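Long-range contact in taurocyamine kinase (Schistosoma mansoni, PDB 4WOD), which reversibly transfers a phosphate group between ATP and the guanidino compound taurocyamine, with magnesium as cofactor: residues Met364-Gly378 against Thr408-Asn420. The protein carries 4 engineered substitutions. Sequence-based numbering, arbitrary orientation.
Sequences MPVEPLTYLAKLLEG and TLAHMIRNGAYNN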
# COMPACT_ATOMS: atom_id res chain seq x y z
N MET A 364 14.29 -10.84 3.35
CA MET A 364 13.36 -10.42 2.30
C MET A 364 13.62 -11.12 0.96
O MET A 364 14.75 -11.12 0.48
CB MET A 364 13.44 -8.92 2.11
CG MET A 364 12.44 -8.33 1.12
SD MET A 364 12.91 -6.63 0.68
CE MET A 364 11.72 -6.29 -0.61
N PRO A 365 12.59 -11.74 0.36
CA PRO A 365 12.80 -12.29 -0.98
C PRO A 365 12.78 -11.17 -2.03
O PRO A 365 12.21 -10.11 -1.77
CB PRO A 365 11.62 -13.26 -1.15
CG PRO A 365 10.57 -12.72 -0.27
CD PRO A 365 11.26 -12.07 0.90
N VAL A 366 13.41 -11.37 -3.18
CA VAL A 366 13.47 -10.32 -4.17
C VAL A 366 13.26 -10.88 -5.56
O VAL A 366 13.63 -12.03 -5.84
CB VAL A 366 14.82 -9.55 -4.10
CG1 VAL A 366 15.99 -10.47 -4.52
CG2 VAL A 366 14.77 -8.24 -4.92
N GLU A 367 12.64 -10.08 -6.43
CA GLU A 367 12.47 -10.46 -7.84
C GLU A 367 13.84 -10.62 -8.52
O GLU A 367 14.84 -10.03 -8.07
CB GLU A 367 11.64 -9.40 -8.57
CG GLU A 367 10.23 -9.15 -7.99
CD GLU A 367 10.16 -8.01 -6.96
OE1 GLU A 367 11.12 -7.84 -6.17
OE2 GLU A 367 9.14 -7.29 -6.94
N PRO A 368 13.90 -11.43 -9.59
CA PRO A 368 15.14 -11.51 -10.37
C PRO A 368 15.69 -10.13 -10.76
O PRO A 368 14.91 -9.23 -11.10
CB PRO A 368 14.73 -12.31 -11.61
CG PRO A 368 13.66 -13.23 -11.09
CD PRO A 368 12.87 -12.35 -10.11
N LEU A 369 17.01 -9.98 -10.67
CA LEU A 369 17.67 -8.75 -11.06
C LEU A 369 17.24 -8.24 -12.44
O LEU A 369 16.97 -7.05 -12.61
CB LEU A 369 19.18 -8.95 -11.03
CG LEU A 369 20.03 -7.77 -11.50
CD1 LEU A 369 19.68 -6.48 -10.71
CD2 LEU A 369 21.50 -8.13 -11.38
N THR A 370 17.16 -9.12 -13.42
CA THR A 370 16.81 -8.67 -14.77
C THR A 370 15.36 -8.20 -14.88
O THR A 370 15.04 -7.36 -15.73
CB THR A 370 17.04 -9.75 -15.83
OG1 THR A 370 16.31 -10.92 -15.46
CG2 THR A 370 18.52 -10.07 -15.93
N TYR A 371 14.49 -8.71 -14.01
CA TYR A 371 13.10 -8.24 -13.95
C TYR A 371 13.05 -6.82 -13.39
O TYR A 371 12.37 -5.94 -13.94
CB TYR A 371 12.24 -9.17 -13.09
CG TYR A 371 10.80 -8.70 -12.90
CD1 TYR A 371 9.83 -8.98 -13.87
CD2 TYR A 371 10.40 -8.01 -11.76
CE1 TYR A 371 8.52 -8.56 -13.71
CE2 TYR A 371 9.09 -7.59 -11.59
CZ TYR A 371 8.15 -7.86 -12.57
OH TYR A 371 6.82 -7.46 -12.42
N LEU A 372 13.76 -6.61 -12.29
CA LEU A 372 13.81 -5.28 -11.68
C LEU A 372 14.51 -4.28 -12.58
O LEU A 372 14.17 -3.10 -12.58
CB LEU A 372 14.51 -5.34 -10.32
CG LEU A 372 13.71 -6.10 -9.26
CD1 LEU A 372 14.51 -6.22 -7.93
CD2 LEU A 372 12.35 -5.46 -9.03
N ALA A 373 15.50 -4.73 -13.34
CA ALA A 373 16.21 -3.84 -14.25
C ALA A 373 15.26 -3.32 -15.34
O ALA A 373 15.41 -2.19 -15.82
CB ALA A 373 17.40 -4.55 -14.87
N LYS A 374 14.28 -4.13 -15.73
CA LYS A 374 13.29 -3.69 -16.71
C LYS A 374 12.39 -2.61 -16.10
O LYS A 374 12.17 -1.57 -16.71
CB LYS A 374 12.45 -4.86 -17.23
CG LYS A 374 13.27 -5.92 -17.96
CD LYS A 374 12.40 -6.81 -18.84
CE LYS A 374 12.37 -8.26 -18.35
NZ LYS A 374 13.28 -9.16 -19.13
N LEU A 375 11.93 -2.82 -14.87
CA LEU A 375 11.11 -1.78 -14.22
C LEU A 375 11.89 -0.46 -14.07
O LEU A 375 11.32 0.63 -14.20
CB LEU A 375 10.58 -2.25 -12.86
CG LEU A 375 9.59 -3.42 -12.86
CD1 LEU A 375 9.25 -3.86 -11.44
CD2 LEU A 375 8.32 -3.06 -13.61
N LEU A 376 13.19 -0.58 -13.83
CA LEU A 376 14.05 0.58 -13.61
C LEU A 376 14.25 1.41 -14.88
O LEU A 376 14.67 2.56 -14.82
CB LEU A 376 15.39 0.12 -13.05
CG LEU A 376 16.37 1.16 -12.51
CD1 LEU A 376 15.77 1.99 -11.36
CD2 LEU A 376 17.69 0.47 -12.08
N GLU A 377 13.92 0.84 -16.04
CA GLU A 377 14.06 1.57 -17.30
C GLU A 377 13.23 2.85 -17.34
O GLU A 377 13.52 3.75 -18.13
CB GLU A 377 13.67 0.66 -18.48
CG GLU A 377 14.63 -0.49 -18.62
CD GLU A 377 14.51 -1.20 -19.95
OE1 GLU A 377 13.63 -0.83 -20.76
OE2 GLU A 377 15.30 -2.13 -20.18
N GLY A 378 12.23 2.95 -16.47
CA GLY A 378 11.42 4.15 -16.37
C GLY A 378 12.12 5.28 -15.63
O GLY A 378 11.61 6.40 -15.57
N THR A 408 21.53 -9.14 -2.19
CA THR A 408 21.71 -9.18 -3.63
C THR A 408 21.67 -7.78 -4.24
O THR A 408 21.21 -6.83 -3.59
CB THR A 408 20.63 -10.03 -4.32
OG1 THR A 408 19.35 -9.40 -4.17
CG2 THR A 408 20.58 -11.43 -3.70
N LEU A 409 22.14 -7.68 -5.48
CA LEU A 409 22.10 -6.43 -6.23
C LEU A 409 20.64 -6.08 -6.53
O LEU A 409 20.25 -4.91 -6.56
CB LEU A 409 22.91 -6.53 -7.53
CG LEU A 409 22.95 -5.32 -8.47
CD1 LEU A 409 23.61 -4.10 -7.81
CD2 LEU A 409 23.68 -5.67 -9.75
N ALA A 410 19.85 -7.13 -6.73
CA ALA A 410 18.43 -6.97 -6.98
C ALA A 410 17.77 -6.31 -5.77
O ALA A 410 16.97 -5.38 -5.93
CB ALA A 410 17.79 -8.29 -7.28
N HIS A 411 18.13 -6.77 -4.58
CA HIS A 411 17.64 -6.15 -3.35
C HIS A 411 17.85 -4.64 -3.35
O HIS A 411 16.96 -3.88 -2.95
CB HIS A 411 18.35 -6.74 -2.11
CG HIS A 411 17.74 -8.01 -1.61
ND1 HIS A 411 18.41 -9.21 -1.61
CD2 HIS A 411 16.51 -8.26 -1.11
CE1 HIS A 411 17.63 -10.14 -1.10
NE2 HIS A 411 16.47 -9.60 -0.80
N MET A 412 19.02 -4.20 -3.79
CA MET A 412 19.39 -2.82 -3.55
C MET A 412 18.86 -1.86 -4.63
O MET A 412 18.70 -0.68 -4.37
CB MET A 412 20.92 -2.69 -3.39
CG MET A 412 21.77 -2.67 -4.65
SD MET A 412 23.54 -2.34 -4.26
CE MET A 412 23.72 -3.43 -2.86
N ILE A 413 18.52 -2.37 -5.81
CA ILE A 413 17.90 -1.49 -6.81
C ILE A 413 16.36 -1.50 -6.75
O ILE A 413 15.71 -0.69 -7.42
CB ILE A 413 18.34 -1.85 -8.26
CG1 ILE A 413 17.73 -3.19 -8.68
CG2 ILE A 413 19.88 -1.82 -8.41
CD1 ILE A 413 17.66 -3.38 -10.19
N ARG A 414 15.79 -2.37 -5.93
CA ARG A 414 14.33 -2.55 -5.88
C ARG A 414 13.58 -1.24 -5.60
O ARG A 414 12.55 -0.96 -6.25
CB ARG A 414 13.94 -3.60 -4.83
CG ARG A 414 12.52 -4.09 -5.00
CD ARG A 414 12.10 -5.14 -3.96
NE ARG A 414 10.82 -5.75 -4.33
CZ ARG A 414 9.62 -5.24 -4.04
NH1 ARG A 414 9.53 -4.10 -3.35
NH2 ARG A 414 8.52 -5.85 -4.44
N ASN A 415 14.07 -0.44 -4.66
CA ASN A 415 13.36 0.81 -4.36
C ASN A 415 13.29 1.70 -5.61
O ASN A 415 12.26 2.34 -5.86
CB ASN A 415 14.01 1.59 -3.20
CG ASN A 415 15.41 2.07 -3.52
OD1 ASN A 415 16.29 1.28 -3.80
ND2 ASN A 415 15.60 3.37 -3.55
N GLY A 416 14.35 1.70 -6.41
CA GLY A 416 14.37 2.48 -7.64
C GLY A 416 13.52 1.87 -8.73
O GLY A 416 12.81 2.57 -9.47
N ALA A 417 13.59 0.55 -8.85
CA ALA A 417 12.76 -0.16 -9.83
C ALA A 417 11.28 0.20 -9.68
O ALA A 417 10.58 0.44 -10.68
CB ALA A 417 12.97 -1.64 -9.68
N TYR A 418 10.79 0.24 -8.44
CA TYR A 418 9.38 0.53 -8.20
C TYR A 418 9.05 1.99 -7.90
O TYR A 418 7.87 2.37 -7.85
CB TYR A 418 8.86 -0.32 -7.05
CG TYR A 418 8.61 -1.76 -7.42
CD1 TYR A 418 7.51 -2.11 -8.20
CD2 TYR A 418 9.45 -2.77 -6.96
CE1 TYR A 418 7.26 -3.43 -8.53
CE2 TYR A 418 9.21 -4.10 -7.30
CZ TYR A 418 8.10 -4.42 -8.08
OH TYR A 418 7.84 -5.74 -8.39
N ASN A 419 10.09 2.80 -7.68
CA ASN A 419 9.93 4.25 -7.52
C ASN A 419 10.97 4.97 -8.35
O ASN A 419 12.05 5.31 -7.86
CB ASN A 419 10.04 4.65 -6.04
CG ASN A 419 9.03 3.92 -5.17
OD1 ASN A 419 7.91 4.39 -4.96
ND2 ASN A 419 9.42 2.75 -4.66
N ASN A 420 10.63 5.22 -9.62
CA ASN A 420 11.59 5.68 -10.61
C ASN A 420 12.14 7.08 -10.35
O ASN A 420 13.07 7.50 -11.02
CB ASN A 420 10.97 5.66 -12.01
CG ASN A 420 10.70 4.26 -12.54
OD1 ASN A 420 9.91 4.09 -13.47
ND2 ASN A 420 11.36 3.25 -11.97
O HOH W 1 6.09 -6.09 -10.46
O HOH W 2 8.90 1.83 -15.01
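L372 and I413 carry the close-packed half of this contact, an instructive case of two helices interlocking by knobs into holes. Helices 369-376 and 409-418 run in the same general direction, 31° apart, and their axes approach to 7.9 Å, consistent with the small A410 and A417 at the interface. L372 enters the hole formed by A410, I413, R414 and A417; in return I413 enters that of L369, L372, A373 and L376, its CD1 lying 3.7 Å from L372 CB.

Beside this apolar seam lies a largely buried polar cluster. R414, extended from CG to NE, grips the carboxylate of E367 side-on: NE donates to the syn lone pair of OE1 at 2.8 Å, while NH2 meets OE2 from a tilted position. OE2 also accepts a very short bond from Y418 OH; N292 binds R414 NH2 and the D557 backbone NH1, which together should fix both groups' orientation. At the N-terminal end of helix 409-418, H411 forms a capping box with T408 and its NE2-H donates to M364 O (2.6 Å), while V366 CG1 sits over its ring face, 3.8 Å from the centroid.

Packing is looser on the partly exposed side, where L375 CD1 rests over one face of Y418 but a water joins Y371 OH to Y418 OH. Around L375, G378 and N420, N420 ND2 reaches L375 O only weakly, at 3.4 Å, with a second water linking L375 O to N420 OD1.

The pair belongs to the N-terminal region of the second kinase repeat: helix 331-355 packs on E367 and Y371, helix 437-448 touches L409 and I413, and helix 553-558 meets Y418.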